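Long-range contacts in cysteine-rich repeat secretory protein 15 (Arabidopsis thaliana, PDB 6GRF), which probably modulates cell-to-cell trafficking through plasmodesmata as a membrane-anchored protein with two extracellular DUF26 domains: residues Ala61-Tyr66 and Thr111-Gly116; Gln67-Leu72 and Gln101-Phe106; Leu122-Cys127 and Ala199-Leu204. One frame throughout, in Å; residues are numbered along the deposited sequence.

Contact 1: residues Ala61-Tyr66 and Thr111-Gly116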
# COMPACT_ATOMS: atom_id res chain seq x y z
N ALA A 61 13.38 9.44 16.19
CA ALA A 61 11.97 9.56 16.03
C ALA A 61 11.46 8.44 15.11
O ALA A 61 12.21 7.86 14.33
CB ALA A 61 11.67 10.92 15.46
N VAL A 62 10.17 8.13 15.25
CA VAL A 62 9.45 7.24 14.35
C VAL A 62 8.40 8.06 13.60
O VAL A 62 7.71 8.88 14.20
CB VAL A 62 8.75 6.09 15.09
CG1 VAL A 62 8.03 5.18 14.11
CG2 VAL A 62 9.71 5.29 15.94
N PHE A 63 8.29 7.79 12.30
CA PHE A 63 7.26 8.34 11.43
C PHE A 63 6.57 7.16 10.75
O PHE A 63 7.25 6.24 10.30
CB PHE A 63 7.86 9.25 10.36
CG PHE A 63 8.64 10.44 10.87
CD1 PHE A 63 8.00 11.61 11.23
CD2 PHE A 63 10.02 10.38 10.95
CE1 PHE A 63 8.73 12.70 11.68
CE2 PHE A 63 10.76 11.47 11.42
CZ PHE A 63 10.11 12.63 11.77
N GLY A 64 5.25 7.18 10.70
CA GLY A 64 4.54 6.07 10.11
C GLY A 64 3.10 6.40 9.80
O GLY A 64 2.61 7.46 10.17
N LEU A 65 2.45 5.46 9.10
CA LEU A 65 1.04 5.53 8.77
C LEU A 65 0.50 4.12 8.54
O LEU A 65 1.25 3.14 8.44
CB LEU A 65 0.84 6.43 7.54
CG LEU A 65 1.64 6.07 6.28
CD1 LEU A 65 1.16 4.79 5.62
CD2 LEU A 65 1.58 7.21 5.29
N TYR A 66 -0.83 4.03 8.49
CA TYR A 66 -1.54 2.86 8.04
C TYR A 66 -2.65 3.32 7.09
O TYR A 66 -3.13 4.44 7.17
CB TYR A 66 -2.09 2.05 9.21
CG TYR A 66 -3.25 2.72 9.92
CD1 TYR A 66 -4.56 2.43 9.58
CD2 TYR A 66 -3.02 3.65 10.92
CE1 TYR A 66 -5.62 3.06 10.21
CE2 TYR A 66 -4.08 4.29 11.56
CZ TYR A 66 -5.38 3.99 11.20
OH TYR A 66 -6.42 4.62 11.83
N THR A 111 12.45 6.00 10.16
CA THR A 111 13.17 6.99 10.96
C THR A 111 13.24 8.34 10.23
O THR A 111 13.65 9.32 10.81
CB THR A 111 14.61 6.54 11.26
OG1 THR A 111 15.27 6.35 10.01
CG2 THR A 111 14.68 5.27 12.07
N ASN A 112 12.89 8.36 8.95
CA ASN A 112 12.88 9.60 8.15
C ASN A 112 11.43 10.03 7.92
O ASN A 112 10.53 9.19 7.83
CB ASN A 112 13.60 9.46 6.80
CG ASN A 112 14.66 8.37 6.77
OD1 ASN A 112 15.73 8.52 7.35
ND2 ASN A 112 14.35 7.27 6.09
N ASP A 113 11.21 11.34 7.81
CA ASP A 113 9.90 11.89 7.70
C ASP A 113 9.49 11.85 6.23
O ASP A 113 9.77 12.77 5.48
CB ASP A 113 9.85 13.31 8.25
CG ASP A 113 8.48 13.96 8.14
OD1 ASP A 113 7.54 13.27 7.73
OD2 ASP A 113 8.38 15.15 8.46
N PHE A 114 8.79 10.78 5.85
CA PHE A 114 8.32 10.56 4.48
C PHE A 114 6.86 11.02 4.31
O PHE A 114 6.32 10.96 3.19
CB PHE A 114 8.42 9.07 4.14
CG PHE A 114 7.40 8.23 4.87
CD1 PHE A 114 7.67 7.71 6.13
CD2 PHE A 114 6.16 7.96 4.31
CE1 PHE A 114 6.74 6.94 6.80
CE2 PHE A 114 5.22 7.20 4.99
CZ PHE A 114 5.51 6.69 6.23
N LEU A 115 6.22 11.44 5.41
CA LEU A 115 4.78 11.71 5.43
C LEU A 115 4.44 12.87 4.49
O LEU A 115 5.03 13.92 4.59
CB LEU A 115 4.33 12.02 6.86
CG LEU A 115 4.33 10.84 7.83
CD1 LEU A 115 3.94 11.29 9.23
CD2 LEU A 115 3.41 9.74 7.33
N GLY A 116 3.52 12.63 3.55
CA GLY A 116 2.99 13.68 2.68
C GLY A 116 3.78 13.89 1.40
O GLY A 116 3.31 14.58 0.50
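The ring of F63, on strand 62-68, lies under D113 of the loop that follows strand 105-110. D113 CB sits over the centre of the ring in a CH-pi contact, 3.6 Å from the centroid, and the carboxylate continues outward stacked on the ring, the two planes 8° apart. A chi1 of 179° sets D113 CG anti to the backbone N, near F63 CE1 and CD1. D113 OD1 also accepts from L115 N at 3.2 Å, an Asx turn with L115 N on the anti side of the carboxylate, which would restrain its rotation. At the rim of the F63 ring, near its plane, lies T111 O.

Farther along, the F114 ring has F63 O at its edge, 3.6 Å from F114 CE1; G64 CA and L65 CD2 meet it obliquely. L65 CD2 touches both F114 CE2 and L115 CD2, each at 3.7 Å, and the L65 and L115 side chains run antiparallel past one another. R108 of strand 105-110 makes a cation-pi contact with the F114 ring. A61 O is buried without a polar partner. The loop is therefore held on the strand by apolar and CH-pi contacts, while its polar bond at D113 serves its own turn.

Contact 2: residues Gln67-Leu72 and Gln101-Phe106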
# COMPACT_ATOMS: atom_id res chain seq x y z
N GLN A 67 -3.05 2.41 6.19
CA GLN A 67 -4.16 2.64 5.28
C GLN A 67 -4.90 1.31 5.14
O GLN A 67 -4.30 0.35 4.67
CB GLN A 67 -3.63 3.17 3.94
CG GLN A 67 -4.69 3.38 2.89
CD GLN A 67 -5.63 4.50 3.28
OE1 GLN A 67 -6.79 4.28 3.64
NE2 GLN A 67 -5.15 5.72 3.19
N CYS A 68 -6.16 1.25 5.60
CA CYS A 68 -7.03 0.12 5.31
C CYS A 68 -7.69 0.32 3.94
O CYS A 68 -7.79 1.44 3.46
CB CYS A 68 -8.11 -0.05 6.36
SG CYS A 68 -7.45 -0.50 7.99
N ARG A 69 -8.14 -0.79 3.34
CA ARG A 69 -9.00 -0.70 2.18
C ARG A 69 -10.22 0.15 2.57
O ARG A 69 -10.91 -0.17 3.52
CB ARG A 69 -9.39 -2.09 1.69
CG ARG A 69 -8.49 -2.62 0.58
CD ARG A 69 -8.86 -4.02 0.13
NE ARG A 69 -10.16 -4.11 -0.52
CZ ARG A 69 -10.34 -4.03 -1.84
NH1 ARG A 69 -9.34 -3.68 -2.62
NH2 ARG A 69 -11.52 -4.32 -2.37
N ASP A 70 -10.44 1.23 1.82
CA ASP A 70 -11.50 2.21 2.10
C ASP A 70 -12.90 1.60 1.90
O ASP A 70 -13.87 2.19 2.34
CB ASP A 70 -11.37 3.44 1.21
CG ASP A 70 -10.61 4.61 1.82
OD1 ASP A 70 -10.78 4.84 3.04
OD2 ASP A 70 -9.87 5.29 1.08
N ASP A 71 -12.99 0.45 1.23
CA ASP A 71 -14.29 -0.19 0.97
C ASP A 71 -14.59 -1.28 2.02
O ASP A 71 -15.41 -2.17 1.76
CB ASP A 71 -14.37 -0.76 -0.46
CG ASP A 71 -13.28 -1.76 -0.81
OD1 ASP A 71 -12.20 -1.69 -0.19
OD2 ASP A 71 -13.50 -2.59 -1.71
N LEU A 72 -13.98 -1.18 3.20
CA LEU A 72 -14.17 -2.17 4.27
C LEU A 72 -14.65 -1.49 5.55
O LEU A 72 -14.43 -0.30 5.77
CB LEU A 72 -12.87 -2.94 4.50
CG LEU A 72 -12.58 -4.06 3.49
CD1 LEU A 72 -11.38 -4.88 3.94
CD2 LEU A 72 -13.80 -4.95 3.27
N GLN A 101 2.14 -4.96 3.36
CA GLN A 101 0.90 -4.89 2.63
C GLN A 101 0.21 -6.25 2.73
O GLN A 101 0.73 -7.27 2.26
CB GLN A 101 1.19 -4.46 1.19
CG GLN A 101 -0.05 -4.36 0.31
CD GLN A 101 -0.86 -3.11 0.53
OE1 GLN A 101 -2.02 -3.18 0.92
NE2 GLN A 101 -0.26 -1.96 0.25
N LEU A 102 -0.93 -6.26 3.44
CA LEU A 102 -1.88 -7.35 3.43
C LEU A 102 -2.99 -6.98 2.45
O LEU A 102 -3.08 -5.82 2.04
CB LEU A 102 -2.44 -7.55 4.85
CG LEU A 102 -1.41 -7.78 5.96
CD1 LEU A 102 -2.10 -8.16 7.26
CD2 LEU A 102 -0.40 -8.85 5.59
N GLU A 103 -3.84 -7.94 2.09
CA GLU A 103 -4.93 -7.66 1.16
C GLU A 103 -5.75 -6.45 1.66
O GLU A 103 -6.13 -5.59 0.87
CB GLU A 103 -5.81 -8.89 0.97
CG GLU A 103 -6.99 -8.67 0.04
CD GLU A 103 -6.64 -8.03 -1.30
OE1 GLU A 103 -5.66 -8.49 -1.95
OE2 GLU A 103 -7.35 -7.07 -1.70
N GLY A 104 -6.01 -6.39 2.96
CA GLY A 104 -6.91 -5.42 3.54
C GLY A 104 -6.24 -4.13 4.02
O GLY A 104 -6.93 -3.16 4.27
N CYS A 105 -4.92 -4.12 4.22
CA CYS A 105 -4.31 -2.97 4.89
C CYS A 105 -2.81 -2.89 4.64
O CYS A 105 -2.15 -3.86 4.29
CB CYS A 105 -4.61 -2.97 6.39
SG CYS A 105 -4.11 -4.49 7.24
N PHE A 106 -2.31 -1.66 4.81
CA PHE A 106 -0.94 -1.31 4.62
C PHE A 106 -0.45 -0.61 5.89
O PHE A 106 -1.17 0.23 6.43
CB PHE A 106 -0.81 -0.43 3.38
CG PHE A 106 0.56 0.14 3.14
CD1 PHE A 106 1.60 -0.67 2.71
CD2 PHE A 106 0.80 1.50 3.31
CE1 PHE A 106 2.85 -0.13 2.46
CE2 PHE A 106 2.05 2.03 3.06
CZ PHE A 106 3.07 1.21 2.64
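Q67 and F106 form an antiparallel hydrogen-bonded pair, closed from both sides: Q67 N gives to F106 O at 2.9 Å and F106 N to Q67 O at 2.8 Å. One step on, C68 and C105 make a non-hydrogen-bonded pair, and beyond it R69 N reaches G104 O at 2.8 Å with an N-H...O angle of 164°, carrying the ladder past the end of the strand. Two CA-H...O contacts fill in between, C105 CA to Q67 O and C68 CA to G104 O.

Charge enters at R69. R69 CD rests 3.2 Å from E103 O, chi3 of 67° turns NE out of the extended line of the chain, and the guanidinium ends beside D71. E103 OE2 stands over one face of the guanidinium, 4.0 Å from R69 NH1, where no N-H points at it, so any attraction would be electrostatic rather than a hydrogen bond. The salt bridge is made within the type I beta turn R69-L72, R69 NH2 to D71 OD2 at 2.7 Å, and Y167 of the second domain adds a cation-pi contact.

Sulfur marks the other interaction. C68 SG touches C105 CB, yet the two cysteines are not joined: C68 is bonded to C77 and C105 to C80, both disulfides running into helix 74-91. C68, C77 and C80 form the C-X8-C-X2-C motif of DUF26 (Gnk2-homologous) domains, whose disulfides join helix to sheet.

Contact 3: residues Leu122-Cys127 and Ala199-Leu204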
# COMPACT_ATOMS: atom_id res chain seq x y z
N LEU A 122 8.76 1.79 -7.26
CA LEU A 122 8.12 0.49 -7.31
C LEU A 122 8.45 -0.31 -6.05
O LEU A 122 9.61 -0.54 -5.75
CB LEU A 122 8.62 -0.24 -8.56
CG LEU A 122 8.13 -1.68 -8.71
CD1 LEU A 122 6.62 -1.74 -8.67
CD2 LEU A 122 8.68 -2.30 -9.99
N ARG A 123 7.42 -0.76 -5.34
CA ARG A 123 7.59 -1.56 -4.14
C ARG A 123 7.40 -3.05 -4.45
O ARG A 123 8.16 -3.87 -3.97
CB ARG A 123 6.62 -1.10 -3.05
CG ARG A 123 7.00 0.23 -2.43
CD ARG A 123 8.42 0.21 -1.89
NE ARG A 123 8.56 1.06 -0.72
CZ ARG A 123 9.23 2.21 -0.68
NH1 ARG A 123 9.91 2.64 -1.73
NH2 ARG A 123 9.21 2.93 0.43
N TYR A 124 6.38 -3.37 -5.26
CA TYR A 124 6.06 -4.75 -5.57
C TYR A 124 5.15 -4.79 -6.81
O TYR A 124 4.32 -3.92 -7.02
CB TYR A 124 5.41 -5.44 -4.36
CG TYR A 124 4.98 -6.87 -4.60
CD1 TYR A 124 5.92 -7.89 -4.72
CD2 TYR A 124 3.64 -7.20 -4.74
CE1 TYR A 124 5.54 -9.20 -4.95
CE2 TYR A 124 3.25 -8.51 -4.97
CZ TYR A 124 4.20 -9.51 -5.08
OH TYR A 124 3.82 -10.80 -5.32
N LYS A 125 5.34 -5.83 -7.63
CA LYS A 125 4.49 -6.07 -8.78
C LYS A 125 4.38 -7.58 -9.00
O LYS A 125 5.30 -8.33 -8.69
CB LYS A 125 5.04 -5.39 -10.03
CG LYS A 125 6.36 -5.95 -10.55
CD LYS A 125 6.25 -6.48 -11.95
CE LYS A 125 7.50 -7.23 -12.38
NZ LYS A 125 7.27 -8.69 -12.39
N LYS A 126 3.23 -7.99 -9.53
CA LYS A 126 2.99 -9.36 -9.92
C LYS A 126 2.13 -9.34 -11.18
O LYS A 126 1.07 -8.72 -11.18
CB LYS A 126 2.31 -10.10 -8.78
CG LYS A 126 2.28 -11.62 -8.91
CD LYS A 126 1.37 -12.26 -7.88
CE LYS A 126 1.90 -13.56 -7.32
NZ LYS A 126 1.82 -14.65 -8.33
N CYS A 127 2.64 -9.95 -12.26
CA CYS A 127 1.87 -10.25 -13.46
C CYS A 127 1.42 -11.71 -13.39
O CYS A 127 2.21 -12.58 -13.03
CB CYS A 127 2.67 -10.08 -14.75
SG CYS A 127 3.78 -8.64 -14.82
N ALA A 199 -4.19 -10.51 -15.63
CA ALA A 199 -4.31 -9.92 -14.33
C ALA A 199 -2.92 -9.48 -13.86
O ALA A 199 -1.96 -10.19 -14.06
CB ALA A 199 -4.93 -10.91 -13.37
N ALA A 200 -2.84 -8.30 -13.26
CA ALA A 200 -1.59 -7.82 -12.69
C ALA A 200 -1.85 -6.83 -11.56
O ALA A 200 -2.93 -6.28 -11.46
CB ALA A 200 -0.75 -7.20 -13.77
N GLU A 201 -0.83 -6.59 -10.73
CA GLU A 201 -0.88 -5.63 -9.64
C GLU A 201 0.46 -4.90 -9.55
O GLU A 201 1.50 -5.50 -9.73
CB GLU A 201 -1.29 -6.31 -8.32
CG GLU A 201 -0.57 -7.61 -7.99
CD GLU A 201 -1.03 -8.29 -6.70
OE1 GLU A 201 -2.10 -7.90 -6.16
OE2 GLU A 201 -0.31 -9.21 -6.20
N VAL A 202 0.41 -3.58 -9.33
CA VAL A 202 1.58 -2.77 -9.07
C VAL A 202 1.36 -1.95 -7.79
O VAL A 202 0.35 -1.24 -7.64
CB VAL A 202 1.90 -1.87 -10.27
CG1 VAL A 202 2.80 -0.71 -9.87
CG2 VAL A 202 2.53 -2.67 -11.39
N TYR A 203 2.34 -2.05 -6.89
CA TYR A 203 2.32 -1.33 -5.63
C TYR A 203 3.51 -0.37 -5.60
O TYR A 203 4.65 -0.81 -5.69
CB TYR A 203 2.39 -2.30 -4.45
CG TYR A 203 1.20 -3.21 -4.33
CD1 TYR A 203 0.15 -2.90 -3.49
CD2 TYR A 203 1.14 -4.39 -5.05
CE1 TYR A 203 -0.95 -3.73 -3.38
CE2 TYR A 203 0.04 -5.23 -4.95
CZ TYR A 203 -1.00 -4.89 -4.12
OH TYR A 203 -2.08 -5.71 -4.01
N LEU A 204 3.22 0.93 -5.53
CA LEU A 204 4.23 1.94 -5.33
C LEU A 204 4.22 2.36 -3.86
O LEU A 204 3.41 1.88 -3.09
CB LEU A 204 3.93 3.13 -6.26
CG LEU A 204 3.73 2.77 -7.73
CD1 LEU A 204 3.63 4.03 -8.57
CD2 LEU A 204 4.85 1.87 -8.23
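Y203 O takes two donors from the opposite strand, R123 N at 2.8 Å and Y124 N at 3.1 Å, both in its carbonyl plane. Two residues facing one make a classic beta bulge, which shifts the register by one between L122 and Y124. Y203 N returns a bond to Y124 O at 2.7 Å. Two residues on, K126 and E201 repeat the paired exchange: K126 N to E201 O at 3.0 Å and E201 N to K126 O at 2.9 Å. Both of these carbonyl oxygens also receive a CA-H...O contact, from K125 CA and A200 CA.

The face carrying Y124, K126, E201 and Y203 adds a side-chain bond. Y203 OH donates to E201 OE1 at 3.1 Å, meeting it from above the carboxylate plane. E201 CG lies between its backbone N and carbonyl carbon (chi1 47°), and chi2 of -178° extends CD toward Y203 OH. E201 OE2 lies at the edge of the Y124 ring and against K126 CB, but K126 NZ is 6.2 Å from it. The tyrosines run side by side, Y203 CD2 in the plane of the Y124 ring at its edge. On the reverse face K125 CB meets V202 CG2. At the bulged end, where the L122 and L204 side chains diverge, L122 CD1 still touches V202 CG1 and L204 CD2.

Strand 122-127 is outermost in its sheet, and strand 199-204 is bonded on its other side to strand 207-213. Helix 176-193 covers A200, V202 and L204, C127 is joined by a disulfide to C194, and I9 of the first domain's strand 8-13 packs on Y124 and Y203.

From the N terminus, strand 62-68 serves two contacts in turn. Contact 1 closes the outer of two loops, from residues 61-66 to 111-116, and contact 2 is nested inside it, enclosing helix 74-91; they touch where L65 and Y66 pack on F106, and both belong to the first domain's sheet or its exit loop. Contact 3 opens only afterwards, in series, and joins the first strand of the second domain to its fourth across 71 intervening residues. Contacts 1 and 3 lie on opposite sides of the chain's centre without touching. Contact 2 bridges the gap: Q101 CG packs on Y203 CE1, 3.8 Å away, so the two tandem domains meet there.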